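Local atomic coordinates of mosquitocidal toxin (PDB entry 2CB4), a protein that probably transfers ADP-ribose from NAD+ onto target proteins, this chain being the catalytic domain of a larger toxin that kills mosquito larvae. Residues A[159-165]-A[179-184]; A[94-98]-A[118-124]; A[174-178]-A[259-263]; A[77-81]-A[137-143]. The protein carries 1 engineered substitution. One frame throughout, in Å; residues are numbered along the deposited sequence.

In the fold
From the N terminus, strand 78-82 comes first, and contact 4 closes when residues 137-143, starting as a strand beside 123-131, meet its side chains without pairing with it. Nested inside that loop is contact 2, where the loop 94-98 meets 118-124 at the start of strand 123-131, itself a sheet neighbour of strand 78-82. After contact 4 has closed, contact 1 pairs strand 162-163 with strand 180-184, whose other neighbour is strand 123-131; F183 N and V124 O join contacts 1 and 2. Contact 3 crosses contact 1: it opens at 174-178, between the two segments of contact 1, and closes only at 259-263. There the C-terminal part of the domain meets E178 and packs on W81 and W141.

Contact 1 (A[159-165]-A[179-184]). Engineered in segment 179-184: Q180 (natural residue Glu).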
loop_
_atom_site.group_PDB
_atom_site.type_symbol
_atom_site.label_atom_id
_atom_site.label_comp_id
_atom_site.label_asym_id
_atom_site.label_seq_id
_atom_site.Cartn_x
_atom_site.Cartn_y
_atom_site.Cartn_z
ATOM N N PRO A 159 2.418 -6.537 -42.966
ATOM C CA PRO A 159 1.740 -5.544 -43.775
ATOM C C PRO A 159 2.135 -4.173 -43.234
ATOM O O PRO A 159 2.285 -3.985 -42.016
ATOM C CB PRO A 159 0.241 -5.786 -43.437
ATOM C CG PRO A 159 0.254 -6.417 -42.045
ATOM C CD PRO A 159 1.468 -7.299 -42.101
ATOM N N GLY A 160 2.250 -3.197 -44.134
ATOM C CA GLY A 160 2.530 -1.836 -43.725
ATOM C C GLY A 160 3.951 -1.466 -43.394
ATOM O O GLY A 160 4.928 -2.019 -43.924
ATOM N N GLY A 161 4.036 -0.478 -42.511
ATOM C CA GLY A 161 5.290 0.084 -42.072
ATOM C C GLY A 161 5.561 1.394 -42.831
ATOM O O GLY A 161 5.174 1.540 -43.984
ATOM N N ILE A 162 6.238 2.330 -42.165
ATOM C CA ILE A 162 6.638 3.610 -42.748
ATOM C C ILE A 162 8.026 3.438 -43.324
ATOM O O ILE A 162 8.937 2.990 -42.632
ATOM C CB ILE A 162 6.735 4.684 -41.670
ATOM C CG1 ILE A 162 5.424 4.784 -40.898
ATOM C CG2 ILE A 162 7.169 5.997 -42.250
ATOM C CD1 ILE A 162 5.584 5.628 -39.607
ATOM N N ASP A 163 8.188 3.772 -44.600
ATOM C CA ASP A 163 9.492 3.693 -45.279
ATOM C C ASP A 163 10.229 4.990 -44.930
ATOM O O ASP A 163 9.992 6.046 -45.522
ATOM C CB ASP A 163 9.283 3.605 -46.785
ATOM C CG ASP A 163 10.583 3.421 -47.541
ATOM O OD1 ASP A 163 11.619 3.976 -47.112
ATOM O OD2 ASP A 163 10.573 2.702 -48.560
ATOM N N ILE A 164 11.095 4.921 -43.928
ATOM C CA ILE A 164 11.801 6.091 -43.416
ATOM C C ILE A 164 12.636 6.866 -44.436
ATOM O O ILE A 164 12.542 8.083 -44.545
ATOM C CB ILE A 164 12.646 5.723 -42.137
ATOM C CG1 ILE A 164 11.727 5.206 -41.013
ATOM C CG2 ILE A 164 13.540 6.906 -41.693
ATOM C CD1 ILE A 164 10.634 6.184 -40.587
ATOM N N ASN A 165 13.476 6.161 -45.165
ATOM C CA ASN A 165 14.319 6.818 -46.133
ATOM C C ASN A 165 13.531 7.537 -47.252
ATOM O O ASN A 165 13.994 8.537 -47.779
ATOM C CB ASN A 165 15.381 5.853 -46.680
ATOM C CG ASN A 165 16.496 5.573 -45.673
ATOM O OD1 ASN A 165 16.506 6.109 -44.574
ATOM N ND2 ASN A 165 17.460 4.755 -46.063
ATOM N N ASP A 179 18.508 1.999 -43.115
ATOM C CA ASP A 179 17.447 1.577 -44.030
ATOM C C ASP A 179 16.278 0.986 -43.270
ATOM O O ASP A 179 15.979 -0.192 -43.459
ATOM C CB ASP A 179 17.945 0.506 -44.990
ATOM C CG ASP A 179 19.151 0.942 -45.784
ATOM O OD1 ASP A 179 19.182 2.117 -46.244
ATOM O OD2 ASP A 179 20.065 0.099 -45.961
ATOM N N GLN A 180 15.621 1.792 -42.437
ATOM C CA GLN A 180 14.542 1.305 -41.584
ATOM C C GLN A 180 13.182 1.352 -42.108
ATOM O O GLN A 180 12.798 2.332 -42.776
ATOM C CB GLN A 180 14.411 2.238 -40.412
ATOM C CG GLN A 180 15.130 1.928 -39.197
ATOM C CD GLN A 180 14.607 2.795 -38.041
ATOM O OE1 GLN A 180 13.392 2.794 -37.685
ATOM N NE2 GLN A 180 15.491 3.574 -37.453
ATOM N N ILE A 181 12.377 0.401 -41.638
ATOM C CA ILE A 181 10.964 0.388 -41.902
ATOM C C ILE A 181 10.393 0.384 -40.477
ATOM O O ILE A 181 10.712 -0.503 -39.709
ATOM C CB ILE A 181 10.548 -0.845 -42.698
ATOM C CG1 ILE A 181 11.480 -1.067 -43.889
ATOM C CG2 ILE A 181 9.032 -0.804 -42.916
ATOM C CD1 ILE A 181 11.520 0.220 -44.984
ATOM N N THR A 182 9.657 1.431 -40.103
ATOM C CA THR A 182 9.120 1.596 -38.751
ATOM C C THR A 182 7.655 1.188 -38.651
ATOM O O THR A 182 6.879 1.450 -39.599
ATOM C CB THR A 182 9.252 3.074 -38.308
ATOM O OG1 THR A 182 10.628 3.458 -38.344
ATOM C CG2 THR A 182 8.694 3.307 -36.920
ATOM N N PHE A 183 7.292 0.554 -37.509
ATOM C CA PHE A 183 5.937 0.081 -37.271
ATOM C C PHE A 183 5.307 0.719 -36.064
ATOM O O PHE A 183 5.616 0.365 -34.937
ATOM C CB PHE A 183 5.903 -1.443 -37.151
ATOM C CG PHE A 183 6.250 -2.154 -38.431
ATOM C CD1 PHE A 183 5.248 -2.695 -39.250
ATOM C CD2 PHE A 183 7.569 -2.255 -38.838
ATOM C CE1 PHE A 183 5.572 -3.323 -40.442
ATOM C CE2 PHE A 183 7.907 -2.894 -40.034
ATOM C CZ PHE A 183 6.906 -3.418 -40.849
ATOM N N PRO A 184 4.391 1.661 -36.300
ATOM C CA PRO A 184 3.699 2.315 -35.187
ATOM C C PRO A 184 2.785 1.241 -34.588
ATOM O O PRO A 184 2.006 0.602 -35.314
ATOM C CB PRO A 184 2.872 3.436 -35.890
ATOM C CG PRO A 184 3.498 3.619 -37.232
ATOM C CD PRO A 184 3.987 2.231 -37.614
HETATM O O HOH W 1 14.268 3.242 -45.202
HETATM O O HOH W 2 16.734 4.516 -42.341
#
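This antiparallel strand pair belongs to the mixed sheet of an ADP-ribosyltransferase fold, and the second strand begins at the end of an E-x-E sequence pattern, E178-D179-Q180, in which Q180 is an engineered replacement for Glu. After D179, whose positive phi turns the chain, Q180 N donates to water 2, which in turn donates to N165 OD1, an atom also bonded to N173. Q180 O takes a weak hydrogen bond from I164 N (3.3 Å), and Q180 OE1 is hydrogen-bonded to S125. I181 faces D163 in a non-hydrogen-bonded pair, while D163 OD1 caps A166 N of the following helix. T182 and I162 form the hydrogen-bonded pair, I162 N to T182 O at 2.8 Å and T182 N to I162 O at 3.1 Å; both are beta-branched, which suits an extended strand. F183 lays its ring face on G161, where a CB would clash, in a CH-pi contact. Finally, P184 CG touches I162 CD1 at 3.7 Å.

Contact 2 (A[94-98]-A[118-124]); sequences FIPRV and NSPSIFV
The ring of P96 lies against V124, CG to CG2 4.1 Å, and P96 CG also comes within 3.2 Å of I122 O. Residues 94 to 96 are extended, R97 drops to helical angles (-62/-31) and V98 is extended again. CA atoms pair R97 with P120 at 5.5 Å and V98 with S121 at 5.0 Å. The one backbone hydrogen bond runs from V98 N to S121 O, 3.0 Å; P96 has no amide proton to offer. Opposite, N118, the first residue past helix 111-117, has positive phi (72/26), and S121 (chi1 p) makes an ST turn, its OG accepting from F123 N at 3.2 Å, to start strand 123-131, an inner strand of the ADP-ribosyltransferase sheet. V98 (chi1 t) sets CG2 3.9 Å from P120 CB and CG1 4.2 Å from I122 CG2. F94 CB meets V124 CG1 at 3.8 Å. R97 (m, t, p) is long enough to bring NH1 to N118 O, 2.8 Å, with P120 CG over one guanidinium face, 3.7 Å from NH2.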
loop_
_atom_site.group_PDB
_atom_site.type_symbol
_atom_site.label_atom_id
_atom_site.label_comp_id
_atom_site.label_asym_id
_atom_site.label_seq_id
_atom_site.Cartn_x
_atom_site.Cartn_y
_atom_site.Cartn_z
ATOM N N PHE A 94 6.550 -8.056 -31.307
ATOM C CA PHE A 94 7.337 -6.894 -30.910
ATOM C C PHE A 94 6.391 -5.812 -30.434
ATOM O O PHE A 94 5.736 -5.146 -31.236
ATOM C CB PHE A 94 8.189 -6.401 -32.062
ATOM C CG PHE A 94 9.281 -7.360 -32.439
ATOM C CD1 PHE A 94 10.327 -7.632 -31.542
ATOM C CD2 PHE A 94 9.259 -8.018 -33.674
ATOM C CE1 PHE A 94 11.348 -8.526 -31.893
ATOM C CE2 PHE A 94 10.267 -8.922 -34.020
ATOM C CZ PHE A 94 11.320 -9.171 -33.125
ATOM N N ILE A 95 6.303 -5.678 -29.116
ATOM C CA ILE A 95 5.455 -4.684 -28.464
ATOM C C ILE A 95 6.346 -3.466 -28.225
ATOM O O ILE A 95 7.514 -3.609 -27.862
ATOM C CB ILE A 95 4.893 -5.254 -27.123
ATOM C CG1 ILE A 95 4.060 -6.528 -27.402
ATOM C CG2 ILE A 95 4.057 -4.200 -26.365
ATOM C CD1 ILE A 95 3.619 -7.254 -26.095
ATOM N N PRO A 96 5.826 -2.270 -28.496
ATOM C CA PRO A 96 6.637 -1.054 -28.347
ATOM C C PRO A 96 6.960 -0.712 -26.887
ATOM O O PRO A 96 6.296 -1.187 -25.965
ATOM C CB PRO A 96 5.742 0.049 -28.960
ATOM C CG PRO A 96 4.670 -0.639 -29.661
ATOM C CD PRO A 96 4.490 -1.977 -29.048
ATOM N N ARG A 97 7.967 0.139 -26.686
ATOM C CA ARG A 97 8.324 0.566 -25.338
ATOM C C ARG A 97 7.197 1.321 -24.634
ATOM O O ARG A 97 7.073 1.221 -23.424
ATOM C CB ARG A 97 9.623 1.350 -25.332
ATOM C CG ARG A 97 10.786 0.457 -25.700
ATOM C CD ARG A 97 12.015 1.273 -26.018
ATOM N NE ARG A 97 12.547 1.886 -24.819
ATOM C CZ ARG A 97 13.347 2.946 -24.815
ATOM N NH1 ARG A 97 13.737 3.528 -25.953
ATOM N NH2 ARG A 97 13.776 3.417 -23.671
ATOM N N VAL A 98 6.367 2.049 -25.389
ATOM C CA VAL A 98 5.204 2.753 -24.831
ATOM C C VAL A 98 3.957 1.973 -25.305
ATOM O O VAL A 98 3.772 1.731 -26.493
ATOM C CB VAL A 98 5.143 4.224 -25.296
ATOM C CG1 VAL A 98 3.826 4.874 -24.876
ATOM C CG2 VAL A 98 6.325 5.004 -24.749
ATOM N N ASN A 118 16.184 7.787 -29.963
ATOM C CA ASN A 118 15.770 6.506 -29.397
ATOM C C ASN A 118 14.928 6.634 -28.141
ATOM O O ASN A 118 14.890 5.726 -27.322
ATOM C CB ASN A 118 16.944 5.566 -29.130
ATOM C CG ASN A 118 16.544 4.077 -29.236
ATOM O OD1 ASN A 118 15.592 3.710 -29.956
ATOM N ND2 ASN A 118 17.272 3.239 -28.530
ATOM N N SER A 119 14.242 7.752 -28.001
ATOM C CA SER A 119 13.357 7.995 -26.866
ATOM C C SER A 119 12.199 6.967 -26.936
ATOM O O SER A 119 11.860 6.489 -28.010
ATOM C CB SER A 119 12.804 9.432 -26.995
ATOM O OG SER A 119 12.369 9.700 -28.336
ATOM N N PRO A 120 11.606 6.624 -25.801
ATOM C CA PRO A 120 10.501 5.642 -25.766
ATOM C C PRO A 120 9.317 6.113 -26.587
ATOM O O PRO A 120 8.898 7.276 -26.494
ATOM C CB PRO A 120 10.103 5.585 -24.283
ATOM C CG PRO A 120 11.254 6.182 -23.556
ATOM C CD PRO A 120 11.950 7.132 -24.461
ATOM N N SER A 121 8.749 5.200 -27.370
ATOM C CA SER A 121 7.630 5.567 -28.209
ATOM C C SER A 121 6.814 4.345 -28.548
ATOM O O SER A 121 7.101 3.247 -28.076
ATOM C CB SER A 121 8.168 6.198 -29.495
ATOM O OG SER A 121 8.792 5.229 -30.311
ATOM N N ILE A 122 5.793 4.547 -29.374
ATOM C CA ILE A 122 4.919 3.479 -29.844
ATOM C C ILE A 122 5.498 2.801 -31.102
ATOM O O ILE A 122 4.880 1.896 -31.663
ATOM C CB ILE A 122 3.514 4.033 -30.207
ATOM C CG1 ILE A 122 3.600 5.089 -31.325
ATOM C CG2 ILE A 122 2.791 4.579 -28.976
ATOM C CD1 ILE A 122 2.287 5.223 -32.154
ATOM N N PHE A 123 6.671 3.244 -31.549
ATOM C CA PHE A 123 7.291 2.684 -32.752
ATOM C C PHE A 123 8.246 1.514 -32.509
ATOM O O PHE A 123 9.016 1.485 -31.538
ATOM C CB PHE A 123 8.084 3.774 -33.532
ATOM C CG PHE A 123 7.303 5.040 -33.783
ATOM C CD1 PHE A 123 6.280 5.070 -34.731
ATOM C CD2 PHE A 123 7.586 6.210 -33.060
ATOM C CE1 PHE A 123 5.534 6.243 -34.923
ATOM C CE2 PHE A 123 6.852 7.373 -33.252
ATOM C CZ PHE A 123 5.824 7.389 -34.186
ATOM N N VAL A 124 8.253 0.575 -33.462
ATOM C CA VAL A 124 9.178 -0.548 -33.402
ATOM C C VAL A 124 9.965 -0.542 -34.702
ATOM O O VAL A 124 9.418 -0.427 -35.740
ATOM C CB VAL A 124 8.423 -1.924 -33.188
ATOM C CG1 VAL A 124 9.339 -3.115 -33.478
ATOM C CG2 VAL A 124 7.880 -1.989 -31.809
HETATM O O HOH W 3 9.674 0.575 -29.038
HETATM O O HOH W 4 15.639 5.777 -24.169
#

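Contact 3 (A[174-178]-A[259-263])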
loop_
_atom_site.group_PDB
_atom_site.type_symbol
_atom_site.label_atom_id
_atom_site.label_comp_id
_atom_site.label_asym_id
_atom_site.label_seq_id
_atom_site.Cartn_x
_atom_site.Cartn_y
_atom_site.Cartn_z
ATOM N N PRO A 174 17.474 11.832 -40.026
ATOM C CA PRO A 174 18.570 11.627 -39.042
ATOM C C PRO A 174 19.680 10.596 -39.339
ATOM O O PRO A 174 20.869 10.902 -39.200
ATOM C CB PRO A 174 17.825 11.263 -37.742
ATOM C CG PRO A 174 16.426 11.896 -37.889
ATOM C CD PRO A 174 16.134 11.983 -39.388
ATOM N N PHE A 175 19.306 9.345 -39.683
ATOM C CA PHE A 175 20.268 8.230 -39.929
ATOM C C PHE A 175 19.765 7.353 -41.071
ATOM O O PHE A 175 18.926 6.425 -40.870
ATOM C CB PHE A 175 20.421 7.375 -38.651
ATOM C CG PHE A 175 20.841 8.159 -37.433
ATOM C CD1 PHE A 175 22.138 8.703 -37.324
ATOM C CD2 PHE A 175 19.922 8.390 -36.389
ATOM C CE1 PHE A 175 22.515 9.440 -36.153
ATOM C CE2 PHE A 175 20.274 9.127 -35.236
ATOM C CZ PHE A 175 21.565 9.654 -35.119
ATOM N N PRO A 176 20.266 7.649 -42.266
ATOM C CA PRO A 176 19.835 6.924 -43.463
ATOM C C PRO A 176 20.404 5.528 -43.649
ATOM O O PRO A 176 19.743 4.647 -44.220
ATOM C CB PRO A 176 20.273 7.838 -44.630
ATOM C CG PRO A 176 20.850 9.059 -44.024
ATOM C CD PRO A 176 20.684 9.035 -42.552
ATOM N N ASN A 177 21.626 5.332 -43.197
ATOM C CA ASN A 177 22.326 4.073 -43.329
ATOM C C ASN A 177 21.676 2.850 -42.739
ATOM O O ASN A 177 22.123 1.718 -43.007
ATOM C CB ASN A 177 23.685 4.173 -42.652
ATOM C CG ASN A 177 24.505 5.376 -43.140
ATOM O OD1 ASN A 177 24.176 5.966 -44.166
ATOM N ND2 ASN A 177 25.577 5.697 -42.424
ATOM N N GLU A 178 20.685 3.043 -41.867
ATOM C CA GLU A 178 20.031 1.920 -41.218
ATOM C C GLU A 178 18.914 1.274 -42.062
ATOM O O GLU A 178 18.426 0.149 -41.753
ATOM C CB GLU A 178 19.519 2.320 -39.831
ATOM C CG GLU A 178 18.896 1.183 -39.047
ATOM C CD GLU A 178 18.432 1.624 -37.700
ATOM O OE1 GLU A 178 18.269 2.847 -37.461
ATOM O OE2 GLU A 178 18.211 0.744 -36.865
HETATM N N MSE A 259 18.924 -1.497 -32.018
HETATM C CA MSE A 259 18.247 -1.107 -33.247
HETATM C C MSE A 259 18.286 0.428 -33.458
HETATM O O MSE A 259 17.604 0.941 -34.323
HETATM C CB MSE A 259 16.798 -1.637 -33.358
HETATM C CG MSE A 259 16.691 -3.097 -33.802
HETATM SE SE MSE A 259 17.453 -3.593 -35.463
HETATM C CE MSE A 259 16.049 -2.795 -36.382
ATOM N N PHE A 260 19.064 1.140 -32.645
ATOM C CA PHE A 260 19.204 2.593 -32.736
ATOM C C PHE A 260 20.350 2.793 -33.729
ATOM O O PHE A 260 21.398 2.153 -33.615
ATOM C CB PHE A 260 19.573 3.172 -31.360
ATOM C CG PHE A 260 19.723 4.674 -31.355
ATOM C CD1 PHE A 260 18.861 5.471 -32.125
ATOM C CD2 PHE A 260 20.720 5.285 -30.602
ATOM C CE1 PHE A 260 18.998 6.856 -32.143
ATOM C CE2 PHE A 260 20.874 6.675 -30.599
ATOM C CZ PHE A 260 20.015 7.466 -31.372
ATOM N N ALA A 261 20.147 3.657 -34.725
ATOM C CA ALA A 261 21.148 3.855 -35.777
ATOM C C ALA A 261 22.621 3.995 -35.415
ATOM O O ALA A 261 23.456 3.280 -35.972
ATOM C CB ALA A 261 20.695 4.879 -36.814
ATOM N N PRO A 262 22.957 4.897 -34.493
ATOM C CA PRO A 262 24.361 5.066 -34.081
ATOM C C PRO A 262 24.932 3.799 -33.379
ATOM O O PRO A 262 26.158 3.674 -33.213
ATOM C CB PRO A 262 24.308 6.242 -33.084
ATOM C CG PRO A 262 23.020 6.901 -33.273
ATOM C CD PRO A 262 22.069 5.905 -33.874
ATOM N N ASN A 263 24.044 2.877 -32.968
ATOM C CA ASN A 263 24.441 1.643 -32.281
ATOM C C ASN A 263 24.774 0.478 -33.188
ATOM O O ASN A 263 24.941 -0.666 -32.725
ATOM C CB ASN A 263 23.408 1.232 -31.220
ATOM C CG ASN A 263 23.306 2.247 -30.110
ATOM O OD1 ASN A 263 24.057 3.217 -30.071
ATOM N ND2 ASN A 263 22.379 2.040 -29.214
HETATM O O HOH W 5 17.731 5.236 -35.318
#
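The loop that leads into strand 180-184 reaches the C-terminal part of the domain through two of its residues. The first is F175, whose chi1 (m) carries the ring over to 260-262. P262 lies on one face of it, P262 CD being 3.9 Å from the ring centroid in a CH-pi contact: the ring protons next to a proline nitrogen are somewhat polarised and suit the pi face of an aromatic. F260 meets the same ring obliquely, F175 CE2 to F260 CE1 4.0 Å, and A261, with only a methyl group, sits between F175 and E178. I213 of the second subunit packs on both F175 and P262. P176 and N177 then turn the chain through helical angles, and E178 follows with its side chain fully extended (t, t), which takes the carboxylate down to 259-261. E178 OE1 is hydrogen-bonded to Q180 NE2, the engineered amide. Water 5, which accepts from A261 N at 2.9 Å, lies 3.3 Å from E178 OE1 and can donate to it, though other acceptors compete. E178 OE2 lies 2.6 Å from O of M259, a selenomethionine. E178 opens the E-x-E pattern of this family, so the segment 259-263 probably sits over the active site. Two oxygens so close imply that the buried E178 probably holds a proton, trading its charge for a place against a carbonyl.

Contact 4 (A[77-81]-A[137-143])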
loop_
_atom_site.group_PDB
_atom_site.type_symbol
_atom_site.label_atom_id
_atom_site.label_comp_id
_atom_site.label_asym_id
_atom_site.label_seq_id
_atom_site.Cartn_x
_atom_site.Cartn_y
_atom_site.Cartn_z
ATOM N N ARG A 77 11.288 -8.512 -47.257
ATOM C CA ARG A 77 11.873 -9.222 -46.140
ATOM C C ARG A 77 12.542 -8.236 -45.175
ATOM O O ARG A 77 13.482 -7.486 -45.547
ATOM C CB ARG A 77 12.896 -10.230 -46.649
ATOM C CG ARG A 77 13.450 -11.139 -45.566
ATOM C CD ARG A 77 14.178 -12.294 -46.192
ATOM N NE ARG A 77 14.764 -13.188 -45.197
ATOM C CZ ARG A 77 16.050 -13.207 -44.870
ATOM N NH1 ARG A 77 16.904 -12.384 -45.464
ATOM N NH2 ARG A 77 16.490 -14.064 -43.954
ATOM N N LEU A 78 12.033 -8.229 -43.945
ATOM C CA LEU A 78 12.540 -7.332 -42.898
ATOM C C LEU A 78 13.264 -8.122 -41.800
ATOM O O LEU A 78 13.016 -9.319 -41.587
ATOM C CB LEU A 78 11.402 -6.516 -42.290
ATOM C CG LEU A 78 10.562 -5.691 -43.263
ATOM C CD1 LEU A 78 9.328 -5.153 -42.534
ATOM C CD2 LEU A 78 11.434 -4.541 -43.786
ATOM N N LEU A 79 14.170 -7.438 -41.122
ATOM C CA LEU A 79 14.955 -8.042 -40.058
ATOM C C LEU A 79 14.935 -7.173 -38.821
ATOM O O LEU A 79 14.858 -5.950 -38.898
ATOM C CB LEU A 79 16.426 -8.202 -40.504
ATOM C CG LEU A 79 16.729 -8.959 -41.804
ATOM C CD1 LEU A 79 18.225 -8.809 -42.090
ATOM C CD2 LEU A 79 16.330 -10.442 -41.666
ATOM N N ARG A 80 15.047 -7.819 -37.673
ATOM C CA ARG A 80 15.129 -7.106 -36.403
ATOM C C ARG A 80 16.086 -7.816 -35.456
ATOM O O ARG A 80 15.911 -8.987 -35.147
ATOM C CB ARG A 80 13.770 -6.907 -35.726
ATOM C CG ARG A 80 13.960 -6.260 -34.399
ATOM C CD ARG A 80 12.710 -5.680 -33.811
ATOM N NE ARG A 80 12.965 -5.353 -32.420
ATOM C CZ ARG A 80 13.158 -4.132 -31.930
ATOM N NH1 ARG A 80 13.079 -3.060 -32.702
ATOM N NH2 ARG A 80 13.405 -3.993 -30.644
ATOM N N TRP A 81 17.100 -7.087 -35.009
ATOM C CA TRP A 81 18.086 -7.585 -34.057
ATOM C C TRP A 81 17.484 -7.344 -32.685
ATOM O O TRP A 81 17.072 -6.226 -32.371
ATOM C CB TRP A 81 19.371 -6.766 -34.168
ATOM C CG TRP A 81 20.098 -7.041 -35.455
ATOM C CD1 TRP A 81 20.085 -6.268 -36.614
ATOM C CD2 TRP A 81 20.988 -8.136 -35.715
ATOM N NE1 TRP A 81 20.879 -6.849 -37.570
ATOM C CE2 TRP A 81 21.442 -7.997 -37.063
ATOM C CE3 TRP A 81 21.396 -9.256 -34.973
ATOM C CZ2 TRP A 81 22.327 -8.915 -37.654
ATOM C CZ3 TRP A 81 22.295 -10.159 -35.564
ATOM C CH2 TRP A 81 22.759 -9.970 -36.884
ATOM N N GLU A 137 21.910 -12.868 -50.618
ATOM C CA GLU A 137 21.959 -12.072 -49.387
ATOM C C GLU A 137 23.355 -11.635 -48.972
ATOM O O GLU A 137 24.307 -12.438 -48.952
ATOM C CB GLU A 137 21.279 -12.788 -48.209
ATOM C CG GLU A 137 20.895 -11.838 -47.096
ATOM C CD GLU A 137 20.184 -12.489 -45.923
ATOM O OE1 GLU A 137 20.105 -13.727 -45.857
ATOM O OE2 GLU A 137 19.725 -11.742 -45.043
ATOM N N ILE A 138 23.460 -10.360 -48.611
ATOM C CA ILE A 138 24.717 -9.792 -48.123
ATOM C C ILE A 138 24.468 -9.217 -46.708
ATOM O O ILE A 138 23.332 -9.148 -46.246
ATOM C CB ILE A 138 25.314 -8.724 -49.095
ATOM C CG1 ILE A 138 24.313 -7.597 -49.340
ATOM C CG2 ILE A 138 25.732 -9.390 -50.418
ATOM C CD1 ILE A 138 24.896 -6.444 -50.143
ATOM N N THR A 139 25.540 -8.849 -46.009
ATOM C CA THR A 139 25.445 -8.341 -44.649
ATOM C C THR A 139 24.442 -7.197 -44.469
ATOM O O THR A 139 24.530 -6.177 -45.151
ATOM C CB THR A 139 26.833 -7.942 -44.135
ATOM O OG1 THR A 139 27.758 -8.974 -44.482
ATOM C CG2 THR A 139 26.831 -7.762 -42.608
ATOM N N PRO A 140 23.495 -7.343 -43.529
ATOM C CA PRO A 140 22.539 -6.267 -43.297
ATOM C C PRO A 140 23.158 -5.273 -42.314
ATOM O O PRO A 140 24.278 -5.470 -41.830
ATOM C CB PRO A 140 21.358 -6.999 -42.624
ATOM C CG PRO A 140 21.998 -8.113 -41.868
ATOM C CD PRO A 140 23.225 -8.519 -42.667
ATOM N N TRP A 141 22.425 -4.210 -42.020
ATOM C CA TRP A 141 22.822 -3.266 -40.991
ATOM C C TRP A 141 22.877 -4.199 -39.735
ATOM O O TRP A 141 21.956 -5.002 -39.491
ATOM C CB TRP A 141 21.728 -2.199 -40.821
ATOM C CG TRP A 141 22.021 -1.203 -39.727
ATOM C CD1 TRP A 141 22.580 0.037 -39.877
ATOM C CD2 TRP A 141 21.764 -1.365 -38.307
ATOM N NE1 TRP A 141 22.688 0.656 -38.643
ATOM C CE2 TRP A 141 22.179 -0.171 -37.671
ATOM C CE3 TRP A 141 21.154 -2.382 -37.523
ATOM C CZ2 TRP A 141 22.068 0.017 -36.288
ATOM C CZ3 TRP A 141 21.043 -2.191 -36.148
ATOM C CH2 TRP A 141 21.524 -1.012 -35.540
ATOM N N THR A 142 23.988 -4.142 -38.996
ATOM C CA THR A 142 24.228 -5.003 -37.847
ATOM C C THR A 142 24.625 -4.157 -36.631
ATOM O O THR A 142 25.356 -3.173 -36.773
ATOM C CB THR A 142 25.377 -5.964 -38.206
ATOM O OG1 THR A 142 25.016 -6.718 -39.364
ATOM C CG2 THR A 142 25.731 -6.919 -37.062
ATOM N N PRO A 143 24.155 -4.536 -35.433
ATOM C CA PRO A 143 24.505 -3.783 -34.223
ATOM C C PRO A 143 25.995 -3.916 -33.904
ATOM O O PRO A 143 26.610 -4.945 -34.160
ATOM C CB PRO A 143 23.657 -4.453 -33.119
ATOM C CG PRO A 143 22.646 -5.257 -33.789
ATOM C CD PRO A 143 23.117 -5.558 -35.176
HETATM O O HOH W 6 19.384 -15.052 -43.770
#
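Strand 78-82 lies inside the ADP-ribosyltransferase sheet, and residues 137-143, which start as a strand beside 123-131, meet its side chains without pairing with it: CA atoms stay 7.5 Å apart at W81 and P143 and 11.0 Å at R77 and E137. The strand's alternation sends R77, L79 and W81 to this side, while R80, the likely counterpart of the family's conserved arginine, is out of reach and bonds to D82, D256 and S125. R77 NH1 makes a salt bridge to E137 OE2 at 2.9 Å, and water 6 links the other two ends, accepting from R77 NH2 at 3.1 Å and donating to E137 OE1 at 2.6 Å. R77 NE forms a salt bridge with E155, so every guanidinium nitrogen has a partner. Between the polar ends, L79 CD1 packs on P140 CB at 3.7 Å. W81 NE1, its side chain's single polar atom, donates to W141 O at 2.9 Å, while P143 lies over the face of its five-membered ring and W81 CD1 lies 4.1 Å from W141 CE3, at the edge of the W141 ring. T142 OG1 donates to P140 O at 2.9 Å. Because prolines bring no amide proton, P140 and P143 can cover the indole and leucine without burying an unused donor; R77 is balanced by E137 and E155, although R153 lies close to it and shares E137 through a long, weak ion pair.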